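Local coordinates for protein Polyphosphate:AMP phosphotransferase (Meiothermus ruber H328, PDB 5O6M) that uses inorganic polyphosphate as phosphate donor to convert AMP to ADP and ADP to ATP, and also accepts other nucleotides, at residues D[57-62]-D[116-121]; D[148-153]-D[215-220]; D[163-168]-D[220-225]. The protein carries 1 engineered substitution. One frame throughout, in Å; residues are numbered along the deposited sequence.

Overall arrangement
Contacts 1 and 3 are neighbouring parts of one parallel sheet, in which strands 117-121, 57-64, 161-169 and 224-228 lie side by side; Val61 bonds through its backbone to Leu164 and Phe166 and so joins them directly. Both are buried. Contact 1 is almost wholly aliphatic, with one aromatic ring and a carboxylate near ATP, whereas contact 3 mixes aromatic rings with a buried lysine. Contact 2 lies farther from the centre of the chain and joins helix 145-158 to the end of helix 203-217 through ionic bonds, partly exposed at Arg150 and Glu216. Lys165 of contact 3 links back to Glu153 and Thr217 of contact 2.

Contact 1 of 3, residues D[57-62]-D[116-121]; sequences KVLVVL and ELVIFD. Engineered in segment 116-121: Asp121 (natural residue Asn).
Leu59 and Phe120 meet on one face of the central parallel sheet of this P-loop NTPase fold, where strand 57-64 runs beside strand 117-121. CG of Leu59 is anti to the backbone N (chi1 172°), and the next torsion sets CD1 over the middle of the Phe120 ring. Leu59 CD1 stands 3.5 Å from the centroid of the Phe120 ring and only 4° off its normal, a CH-pi contact in which all six ring carbons are nearly equally close. The ring of Phe91 meets that of Phe120 edge-to-face. Val61 and Val118 share this face of the sheet, and CG1 of Val118 also flanks the Leu59 methyl.

The other face carries Val58, Val60 and Leu62 with Leu117, Ile119 and Asp121. CG1 of Val58 rests against CG of Leu117 at 3.9 Å, while CD2 of Leu117 reaches onward to CG2 of Val60 at 4.1 Å. Farther along, CD1 of Leu62 slants across to CG2 of Ile119 at 3.7 Å, and both residues pack on Ile74 of helix 70-77.

Between the two faces, five backbone hydrogen bonds zip the strands in register. That from Val60 N to Val118 O is the straightest, 2.8 Å long with 177° at the hydrogen. At the C-terminal end the engineered Asp121, an Asn in the natural protein, lies beside the bound ATP; its OD1 forms a salt bridge with the pocket residue Lys70 and its OD2 a hydrogen bond with Ser90 OG. Carbonyls in the ladder also receive CA-H groups: Val60 O, already bonded to Phe120 N at 2.8 Å, has Ile119 CA at 3.3 Å.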
loop_
_atom_site.group_PDB
_atom_site.type_symbol
_atom_site.label_atom_id
_atom_site.label_comp_id
_atom_site.label_asym_id
_atom_site.label_seq_id
_atom_site.Cartn_x
_atom_site.Cartn_y
_atom_site.Cartn_z
ATOM N N LYS D 57 6.920 16.969 -9.675
ATOM C CA LYS D 57 5.730 16.138 -9.565
ATOM C C LYS D 57 4.560 16.921 -10.130
ATOM O O LYS D 57 4.399 18.103 -9.816
ATOM C CB LYS D 57 5.423 15.756 -8.112
ATOM C CG LYS D 57 6.610 15.645 -7.186
ATOM C CD LYS D 57 6.104 15.344 -5.782
ATOM C CE LYS D 57 7.226 15.239 -4.786
ATOM N NZ LYS D 57 7.537 16.574 -4.212
ATOM N N VAL D 58 3.742 16.270 -10.947
ATOM C CA VAL D 58 2.655 16.946 -11.644
ATOM C C VAL D 58 1.352 16.202 -11.374
ATOM O O VAL D 58 1.252 14.998 -11.642
ATOM C CB VAL D 58 2.936 17.048 -13.152
ATOM C CG1 VAL D 58 1.795 17.750 -13.861
ATOM C CG2 VAL D 58 4.265 17.769 -13.388
ATOM N N LEU D 59 0.357 16.920 -10.853
ATOM C CA LEU D 59 -0.948 16.365 -10.510
ATOM C C LEU D 59 -2.023 17.068 -11.328
ATOM O O LEU D 59 -2.163 18.294 -11.249
ATOM C CB LEU D 59 -1.229 16.515 -9.012
ATOM C CG LEU D 59 -2.637 16.155 -8.531
ATOM C CD1 LEU D 59 -2.947 14.685 -8.746
ATOM C CD2 LEU D 59 -2.805 16.526 -7.060
ATOM N N VAL D 60 -2.775 16.296 -12.110
ATOM C CA VAL D 60 -3.889 16.803 -12.904
ATOM C C VAL D 60 -5.184 16.253 -12.315
ATOM O O VAL D 60 -5.399 15.034 -12.298
ATOM C CB VAL D 60 -3.746 16.423 -14.385
ATOM C CG1 VAL D 60 -4.972 16.861 -15.174
ATOM C CG2 VAL D 60 -2.486 17.042 -14.968
ATOM N N VAL D 61 -6.048 17.150 -11.840
ATOM C CA VAL D 61 -7.344 16.787 -11.276
ATOM C C VAL D 61 -8.423 16.977 -12.334
ATOM O O VAL D 61 -8.451 18.002 -13.029
ATOM C CB VAL D 61 -7.657 17.626 -10.025
ATOM C CG1 VAL D 61 -9.036 17.278 -9.482
ATOM C CG2 VAL D 61 -6.593 17.403 -8.963
ATOM N N LEU D 62 -9.287 15.971 -12.484
ATOM C CA LEU D 62 -10.427 16.019 -13.394
ATOM C C LEU D 62 -11.705 15.793 -12.599
ATOM O O LEU D 62 -11.861 14.748 -11.956
ATOM C CB LEU D 62 -10.293 14.970 -14.498
ATOM C CG LEU D 62 -9.094 15.085 -15.439
ATOM C CD1 LEU D 62 -9.160 13.988 -16.479
ATOM C CD2 LEU D 62 -9.064 16.449 -16.105
ATOM N N GLU D 116 6.857 11.993 -12.231
ATOM C CA GLU D 116 5.612 11.337 -12.592
ATOM C C GLU D 116 4.510 12.368 -12.796
ATOM O O GLU D 116 4.479 13.410 -12.137
ATOM C CB GLU D 116 5.199 10.334 -11.500
ATOM C CG GLU D 116 3.995 9.470 -11.836
ATOM C CD GLU D 116 3.547 8.618 -10.656
ATOM O OE1 GLU D 116 3.764 9.041 -9.499
ATOM O OE2 GLU D 116 2.985 7.524 -10.885
ATOM N N LEU D 117 3.603 12.059 -13.714
ATOM C CA LEU D 117 2.391 12.836 -13.928
ATOM C C LEU D 117 1.211 11.934 -13.607
ATOM O O LEU D 117 1.056 10.870 -14.217
ATOM C CB LEU D 117 2.311 13.362 -15.364
ATOM C CG LEU D 117 1.223 14.382 -15.720
ATOM C CD1 LEU D 117 1.466 14.960 -17.106
ATOM C CD2 LEU D 117 -0.173 13.777 -15.644
ATOM N N VAL D 118 0.386 12.352 -12.657
ATOM C CA VAL D 118 -0.758 11.565 -12.225
ATOM C C VAL D 118 -2.033 12.321 -12.559
ATOM O O VAL D 118 -2.131 13.531 -12.331
ATOM C CB VAL D 118 -0.693 11.239 -10.721
ATOM C CG1 VAL D 118 -2.005 10.638 -10.262
ATOM C CG2 VAL D 118 0.462 10.287 -10.435
ATOM N N ILE D 119 -3.010 11.600 -13.098
ATOM C CA ILE D 119 -4.337 12.136 -13.353
ATOM C C ILE D 119 -5.271 11.559 -12.301
ATOM O O ILE D 119 -5.410 10.335 -12.191
ATOM C CB ILE D 119 -4.821 11.804 -14.769
ATOM C CG1 ILE D 119 -3.840 12.364 -15.797
ATOM C CG2 ILE D 119 -6.211 12.371 -15.000
ATOM C CD1 ILE D 119 -3.864 11.632 -17.122
ATOM N N PHE D 120 -5.883 12.437 -11.509
ATOM C CA PHE D 120 -6.941 12.033 -10.592
ATOM C C PHE D 120 -8.256 11.993 -11.363
ATOM O O PHE D 120 -8.801 13.037 -11.738
ATOM C CB PHE D 120 -7.022 12.978 -9.396
ATOM C CG PHE D 120 -6.043 12.657 -8.296
ATOM C CD1 PHE D 120 -5.093 11.660 -8.460
ATOM C CD2 PHE D 120 -6.089 13.337 -7.087
ATOM C CE1 PHE D 120 -4.195 11.358 -7.441
ATOM C CE2 PHE D 120 -5.198 13.040 -6.069
ATOM C CZ PHE D 120 -4.251 12.051 -6.244
ATOM N N ASP D 121 -8.748 10.785 -11.623
ATOM C CA ASP D 121 -10.057 10.578 -12.242
ATOM C C ASP D 121 -11.071 10.607 -11.107
ATOM O O ASP D 121 -11.336 9.597 -10.452
ATOM C CB ASP D 121 -10.081 9.268 -13.020
ATOM C CG ASP D 121 -11.480 8.845 -13.420
ATOM O OD1 ASP D 121 -12.354 9.723 -13.567
ATOM O OD2 ASP D 121 -11.704 7.629 -13.590
#

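Contact 2 of 3, residues D[148-153]-D[215-220]; sequences HIREFE and RETSTE
Arg150 reaches Glu216 by a bend at chi3 (-57°), which turns NE out of the line of the extended CG-CD part, while Glu216 folds at chi2 (-75°) and so swings its CD round to the arginine. One nitrogen, NH1 of Arg150, then serves both the backbone and the side chain of the same residue. The bond from Arg150 NH1 to Glu216 O is short, 2.7 Å, nearly straight (164°) and close to the guanidinium plane, although it approaches the carbonyl well tilted from the carbonyl's own plane. The second bond, from Arg150 NH1 to Glu216 OE1 at 2.9 Å, is the salt bridge; the oxygen sits somewhat out of the guanidinium plane and the bond is more bent. A water closes the ring, accepting from Arg150 NH2 at 3.2 Å and donating to Glu216 OE1 at 3.1 Å.

The other carboxylate oxygen, Glu216 OE2, has a weak bond from Arg215 NH2 at 3.3 Å, so two arginines share one glutamate; Arg215 NH1 in turn forms a salt bridge with a phosphate ion, probably from the crystallisation liquor. Such flanking positive charge would probably keep Glu216 ionised.

Beside the ionic bonds, methyl groups pack: CG2 of Thr217 meets CG2 of Ile149 at 4.0 Å, and CG2 of Thr219 touches the Arg150 chain at CD, 4.2 Å away.

The arrangement is a salt-bridge network tying helix 145-158 to the C-terminal end of helix 203-217, the two helices that precede strands 161-169 and 224-228 in this alpha/beta P-loop fold.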
loop_
_atom_site.group_PDB
_atom_site.type_symbol
_atom_site.label_atom_id
_atom_site.label_comp_id
_atom_site.label_asym_id
_atom_site.label_seq_id
_atom_site.Cartn_x
_atom_site.Cartn_y
_atom_site.Cartn_z
ATOM N N HIS D 148 -9.465 21.977 4.926
ATOM C CA HIS D 148 -8.573 20.827 4.806
ATOM C C HIS D 148 -7.931 20.766 3.428
ATOM O O HIS D 148 -6.725 20.532 3.296
ATOM C CB HIS D 148 -9.349 19.535 5.066
ATOM C CG HIS D 148 -10.049 19.495 6.385
ATOM N ND1 HIS D 148 -11.029 18.570 6.674
ATOM C CD2 HIS D 148 -9.905 20.254 7.497
ATOM C CE1 HIS D 148 -11.464 18.765 7.907
ATOM N NE2 HIS D 148 -10.800 19.782 8.426
ATOM N N ILE D 149 -8.738 20.957 2.385
ATOM C CA ILE D 149 -8.264 20.770 1.018
ATOM C C ILE D 149 -7.307 21.883 0.614
ATOM O O ILE D 149 -6.250 21.626 0.024
ATOM C CB ILE D 149 -9.460 20.664 0.057
ATOM C CG1 ILE D 149 -10.233 19.374 0.338
ATOM C CG2 ILE D 149 -9.000 20.750 -1.397
ATOM C CD1 ILE D 149 -11.473 19.194 -0.509
ATOM N N ARG D 150 -7.657 23.135 0.918
ATOM C CA ARG D 150 -6.740 24.235 0.629
ATOM C C ARG D 150 -5.377 23.987 1.258
ATOM O O ARG D 150 -4.340 24.207 0.624
ATOM C CB ARG D 150 -7.316 25.564 1.122
ATOM C CG ARG D 150 -8.406 26.151 0.239
ATOM C CD ARG D 150 -8.709 27.589 0.647
ATOM N NE ARG D 150 -9.086 27.686 2.052
ATOM C CZ ARG D 150 -10.337 27.626 2.497
ATOM N NH1 ARG D 150 -11.344 27.471 1.644
ATOM N NH2 ARG D 150 -10.583 27.725 3.796
ATOM N N GLU D 151 -5.364 23.517 2.507
ATOM C CA GLU D 151 -4.113 23.311 3.224
ATOM C C GLU D 151 -3.400 22.057 2.744
ATOM O O GLU D 151 -2.167 22.027 2.678
ATOM C CB GLU D 151 -4.379 23.232 4.729
ATOM C CG GLU D 151 -4.943 24.516 5.316
ATOM C CD GLU D 151 -4.049 25.713 5.049
ATOM O OE1 GLU D 151 -4.579 26.830 4.861
ATOM O OE2 GLU D 151 -2.815 25.535 5.008
ATOM N N PHE D 152 -4.159 21.012 2.416
ATOM C CA PHE D 152 -3.557 19.820 1.834
ATOM C C PHE D 152 -2.867 20.151 0.518
ATOM O O PHE D 152 -1.715 19.762 0.292
ATOM C CB PHE D 152 -4.626 18.746 1.629
ATOM C CG PHE D 152 -4.138 17.534 0.893
ATOM C CD1 PHE D 152 -3.101 16.767 1.401
ATOM C CD2 PHE D 152 -4.732 17.148 -0.296
ATOM C CE1 PHE D 152 -2.653 15.645 0.725
ATOM C CE2 PHE D 152 -4.290 16.025 -0.977
ATOM C CZ PHE D 152 -3.249 15.275 -0.466
ATOM N N GLU D 153 -3.552 20.890 -0.354
ATOM C CA GLU D 153 -2.953 21.256 -1.632
ATOM C C GLU D 153 -1.828 22.268 -1.453
ATOM O O GLU D 153 -0.851 22.241 -2.209
ATOM C CB GLU D 153 -4.028 21.777 -2.588
ATOM C CG GLU D 153 -5.005 20.688 -3.027
ATOM C CD GLU D 153 -6.119 21.202 -3.922
ATOM O OE1 GLU D 153 -6.138 22.417 -4.210
ATOM O OE2 GLU D 153 -6.983 20.387 -4.330
ATOM N N ARG D 215 -15.055 27.854 -5.708
ATOM C CA ARG D 215 -14.827 29.137 -5.047
ATOM C C ARG D 215 -13.979 28.982 -3.786
ATOM O O ARG D 215 -13.136 29.837 -3.487
ATOM C CB ARG D 215 -16.170 29.804 -4.741
ATOM C CG ARG D 215 -16.074 31.138 -4.026
ATOM C CD ARG D 215 -17.452 31.649 -3.612
ATOM N NE ARG D 215 -18.387 30.589 -3.237
ATOM C CZ ARG D 215 -18.585 30.156 -1.996
ATOM N NH1 ARG D 215 -19.465 29.191 -1.767
ATOM N NH2 ARG D 215 -17.905 30.683 -0.985
ATOM N N GLU D 216 -14.180 27.895 -3.036
ATOM C CA GLU D 216 -13.494 27.738 -1.754
ATOM C C GLU D 216 -12.047 27.287 -1.910
ATOM O O GLU D 216 -11.224 27.571 -1.033
ATOM C CB GLU D 216 -14.237 26.735 -0.862
ATOM C CG GLU D 216 -15.518 27.259 -0.227
ATOM C CD GLU D 216 -15.258 28.220 0.923
ATOM O OE1 GLU D 216 -14.144 28.189 1.491
ATOM O OE2 GLU D 216 -16.171 29.002 1.266
ATOM N N THR D 217 -11.711 26.583 -2.993
ATOM C CA THR D 217 -10.423 25.906 -3.074
ATOM C C THR D 217 -9.553 26.343 -4.243
ATOM O O THR D 217 -8.471 25.773 -4.428
ATOM C CB THR D 217 -10.620 24.387 -3.140
ATOM O OG1 THR D 217 -11.325 24.045 -4.339
ATOM C CG2 THR D 217 -11.412 23.901 -1.931
ATOM N N SER D 218 -9.981 27.313 -5.041
ATOM C CA SER D 218 -9.117 27.833 -6.092
ATOM C C SER D 218 -8.131 28.824 -5.486
ATOM O O SER D 218 -8.536 29.865 -4.960
ATOM C CB SER D 218 -9.933 28.494 -7.195
ATOM O OG SER D 218 -9.095 28.798 -8.292
ATOM N N THR D 219 -6.844 28.495 -5.542
ATOM C CA THR D 219 -5.801 29.316 -4.949
ATOM C C THR D 219 -4.698 29.534 -5.975
ATOM O O THR D 219 -4.708 28.962 -7.066
ATOM C CB THR D 219 -5.222 28.673 -3.685
ATOM O OG1 THR D 219 -4.629 27.416 -4.023
ATOM C CG2 THR D 219 -6.319 28.444 -2.660
ATOM N N GLU D 220 -3.732 30.375 -5.610
ATOM C CA GLU D 220 -2.625 30.672 -6.511
ATOM C C GLU D 220 -1.629 29.525 -6.588
ATOM O O GLU D 220 -0.878 29.437 -7.566
ATOM C CB GLU D 220 -1.909 31.953 -6.076
ATOM C CG GLU D 220 -2.775 32.903 -5.270
ATOM C CD GLU D 220 -2.998 32.413 -3.853
ATOM O OE1 GLU D 220 -2.007 32.014 -3.206
ATOM O OE2 GLU D 220 -4.164 32.401 -3.401
HETATM O O HOH W 1 -13.682 28.053 4.549
#

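Contact 3 of 3, residues D[163-168]-D[220-225]; sequences ILKFFL and EYAPWY
NZ of Lys165 is bonded, weakly, to Ala222 O at 2.9 Å, and is gripped further by Glu153 OE1 in a salt bridge and by Tyr125 OH and Thr217 O. This buried ammonium lies on one face of the parallel sheet of the P-loop NTPase fold, where strand 161-169 meets 224-228, an edge strand of the sheet within this chain. The lysine chain bends at chi3 (-69°), which sets CE over the five-membered ring of Trp224, 3.6 Å from its centroid; CB lies over the same indole nearer its rim. The two side chains cross at about a right angle, and Trp224 NE1, itself a donor and not bonded to NZ, gives its hydrogen to Thr217 OG1.

Phe166 and Tyr225 point the same way from the other face. Their planes are 27° apart, yet the rings are slid so far that they barely overlap; the closer touch is Phe166 CD1 on Tyr225 CB at 3.9 Å. CD2 of Leu164 adds to this packing against CE2 of Tyr225.

The backbone ladder starts weakly, from Lys165 N to Pro223 O, and tightens with Tyr225 N to Lys165 O at 2.8 Å. It continues with Phe167 N donating to Tyr225 O at 2.9 Å.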
loop_
_atom_site.group_PDB
_atom_site.type_symbol
_atom_site.label_atom_id
_atom_site.label_comp_id
_atom_site.label_asym_id
_atom_site.label_seq_id
_atom_site.Cartn_x
_atom_site.Cartn_y
_atom_site.Cartn_z
ATOM N N ILE D 163 0.118 21.617 -9.560
ATOM C CA ILE D 163 -1.264 21.169 -9.441
ATOM C C ILE D 163 -2.111 21.876 -10.486
ATOM O O ILE D 163 -2.138 23.111 -10.543
ATOM C CB ILE D 163 -1.820 21.428 -8.031
ATOM C CG1 ILE D 163 -0.953 20.736 -6.981
ATOM C CG2 ILE D 163 -3.268 20.961 -7.934
ATOM C CD1 ILE D 163 -1.364 21.055 -5.552
ATOM N N LEU D 164 -2.811 21.094 -11.300
ATOM C CA LEU D 164 -3.808 21.611 -12.225
ATOM C C LEU D 164 -5.137 20.938 -11.924
ATOM O O LEU D 164 -5.217 19.706 -11.877
ATOM C CB LEU D 164 -3.412 21.360 -13.688
ATOM C CG LEU D 164 -2.174 22.076 -14.228
ATOM C CD1 LEU D 164 -2.311 22.314 -15.727
ATOM C CD2 LEU D 164 -1.935 23.381 -13.493
ATOM N N LYS D 165 -6.180 21.741 -11.739
ATOM C CA LYS D 165 -7.518 21.228 -11.494
ATOM C C LYS D 165 -8.432 21.693 -12.616
ATOM O O LYS D 165 -8.515 22.892 -12.904
ATOM C CB LYS D 165 -8.038 21.678 -10.126
ATOM C CG LYS D 165 -7.168 21.194 -8.969
ATOM C CD LYS D 165 -7.662 21.693 -7.618
ATOM C CE LYS D 165 -7.472 23.184 -7.444
ATOM N NZ LYS D 165 -7.758 23.596 -6.034
ATOM N N PHE D 166 -9.092 20.739 -13.265
ATOM C CA PHE D 166 -9.966 21.010 -14.399
ATOM C C PHE D 166 -11.385 20.600 -14.044
ATOM O O PHE D 166 -11.629 19.442 -13.684
ATOM C CB PHE D 166 -9.497 20.258 -15.649
ATOM C CG PHE D 166 -8.156 20.698 -16.162
ATOM C CD1 PHE D 166 -8.032 21.855 -16.914
ATOM C CD2 PHE D 166 -7.020 19.954 -15.898
ATOM C CE1 PHE D 166 -6.795 22.264 -17.392
ATOM C CE2 PHE D 166 -5.779 20.357 -16.371
ATOM C CZ PHE D 166 -5.667 21.512 -17.123
ATOM N N PHE D 167 -12.313 21.550 -14.119
ATOM C CA PHE D 167 -13.737 21.248 -14.106
ATOM C C PHE D 167 -14.225 21.291 -15.552
ATOM O O PHE D 167 -14.231 22.357 -16.176
ATOM C CB PHE D 167 -14.504 22.232 -13.225
ATOM C CG PHE D 167 -15.985 21.978 -13.179
ATOM C CD1 PHE D 167 -16.480 20.777 -12.699
ATOM C CD2 PHE D 167 -16.884 22.935 -13.624
ATOM C CE1 PHE D 167 -17.845 20.537 -12.653
ATOM C CE2 PHE D 167 -18.249 22.701 -13.585
ATOM C CZ PHE D 167 -18.729 21.500 -13.098
ATOM N N LEU D 168 -14.595 20.135 -16.097
ATOM C CA LEU D 168 -15.170 20.077 -17.440
ATOM C C LEU D 168 -16.655 20.408 -17.338
ATOM O O LEU D 168 -17.432 19.642 -16.757
ATOM C CB LEU D 168 -14.940 18.714 -18.085
ATOM C CG LEU D 168 -13.516 18.158 -18.015
ATOM C CD1 LEU D 168 -13.447 16.773 -18.650
ATOM C CD2 LEU D 168 -12.513 19.105 -18.646
ATOM N N GLU D 220 -3.732 30.375 -5.610
ATOM C CA GLU D 220 -2.625 30.672 -6.511
ATOM C C GLU D 220 -1.629 29.525 -6.588
ATOM O O GLU D 220 -0.878 29.437 -7.566
ATOM C CB GLU D 220 -1.909 31.953 -6.076
ATOM C CG GLU D 220 -2.775 32.903 -5.270
ATOM C CD GLU D 220 -2.998 32.413 -3.853
ATOM O OE1 GLU D 220 -2.007 32.014 -3.206
ATOM O OE2 GLU D 220 -4.164 32.401 -3.401
ATOM N N TYR D 221 -1.597 28.653 -5.582
ATOM C CA TYR D 221 -0.784 27.450 -5.648
ATOM C C TYR D 221 -1.538 26.256 -6.222
ATOM O O TYR D 221 -0.905 25.241 -6.529
ATOM C CB TYR D 221 -0.253 27.075 -4.259
ATOM C CG TYR D 221 -1.326 26.938 -3.202
ATOM C CD1 TYR D 221 -2.091 25.781 -3.114
ATOM C CD2 TYR D 221 -1.548 27.941 -2.268
ATOM C CE1 TYR D 221 -3.072 25.640 -2.152
ATOM C CE2 TYR D 221 -2.523 27.806 -1.295
ATOM C CZ TYR D 221 -3.283 26.652 -1.245
ATOM O OH TYR D 221 -4.259 26.502 -0.286
ATOM N N ALA D 222 -2.863 26.351 -6.378
ATOM C CA ALA D 222 -3.675 25.240 -6.879
ATOM C C ALA D 222 -4.904 25.790 -7.595
ATOM O O ALA D 222 -6.026 25.740 -7.077
ATOM C CB ALA D 222 -4.074 24.302 -5.742
ATOM N N PRO D 223 -4.726 26.312 -8.805
ATOM C CA PRO D 223 -5.845 26.946 -9.509
ATOM C C PRO D 223 -6.841 25.940 -10.070
ATOM O O PRO D 223 -6.492 24.824 -10.464
ATOM C CB PRO D 223 -5.149 27.705 -10.645
ATOM C CG PRO D 223 -3.936 26.874 -10.931
ATOM C CD PRO D 223 -3.476 26.371 -9.583
ATOM N N TRP D 224 -8.105 26.361 -10.096
ATOM C CA TRP D 224 -9.143 25.674 -10.851
ATOM C C TRP D 224 -9.280 26.308 -12.228
ATOM O O TRP D 224 -9.220 27.533 -12.371
ATOM C CB TRP D 224 -10.487 25.740 -10.126
ATOM C CG TRP D 224 -10.700 24.662 -9.112
ATOM C CD1 TRP D 224 -10.538 24.768 -7.763
ATOM C CD2 TRP D 224 -11.140 23.320 -9.362
ATOM N NE1 TRP D 224 -10.839 23.572 -7.153
ATOM C CE2 TRP D 224 -11.210 22.665 -8.112
ATOM C CE3 TRP D 224 -11.472 22.605 -10.518
ATOM C CZ2 TRP D 224 -11.600 21.330 -7.986
ATOM C CZ3 TRP D 224 -11.863 21.278 -10.392
ATOM C CH2 TRP D 224 -11.920 20.656 -9.135
ATOM N N TYR D 225 -9.467 25.466 -13.240
ATOM C CA TYR D 225 -9.811 25.916 -14.580
ATOM C C TYR D 225 -11.183 25.370 -14.938
ATOM O O TYR D 225 -11.417 24.161 -14.844
ATOM C CB TYR D 225 -8.784 25.457 -15.614
ATOM C CG TYR D 225 -7.402 26.014 -15.390
ATOM C CD1 TYR D 225 -7.023 27.236 -15.935
ATOM C CD2 TYR D 225 -6.468 25.315 -14.635
ATOM C CE1 TYR D 225 -5.755 27.745 -15.730
ATOM C CE2 TYR D 225 -5.199 25.815 -14.427
ATOM C CZ TYR D 225 -4.847 27.027 -14.974
ATOM O OH TYR D 225 -3.581 27.514 -14.760
#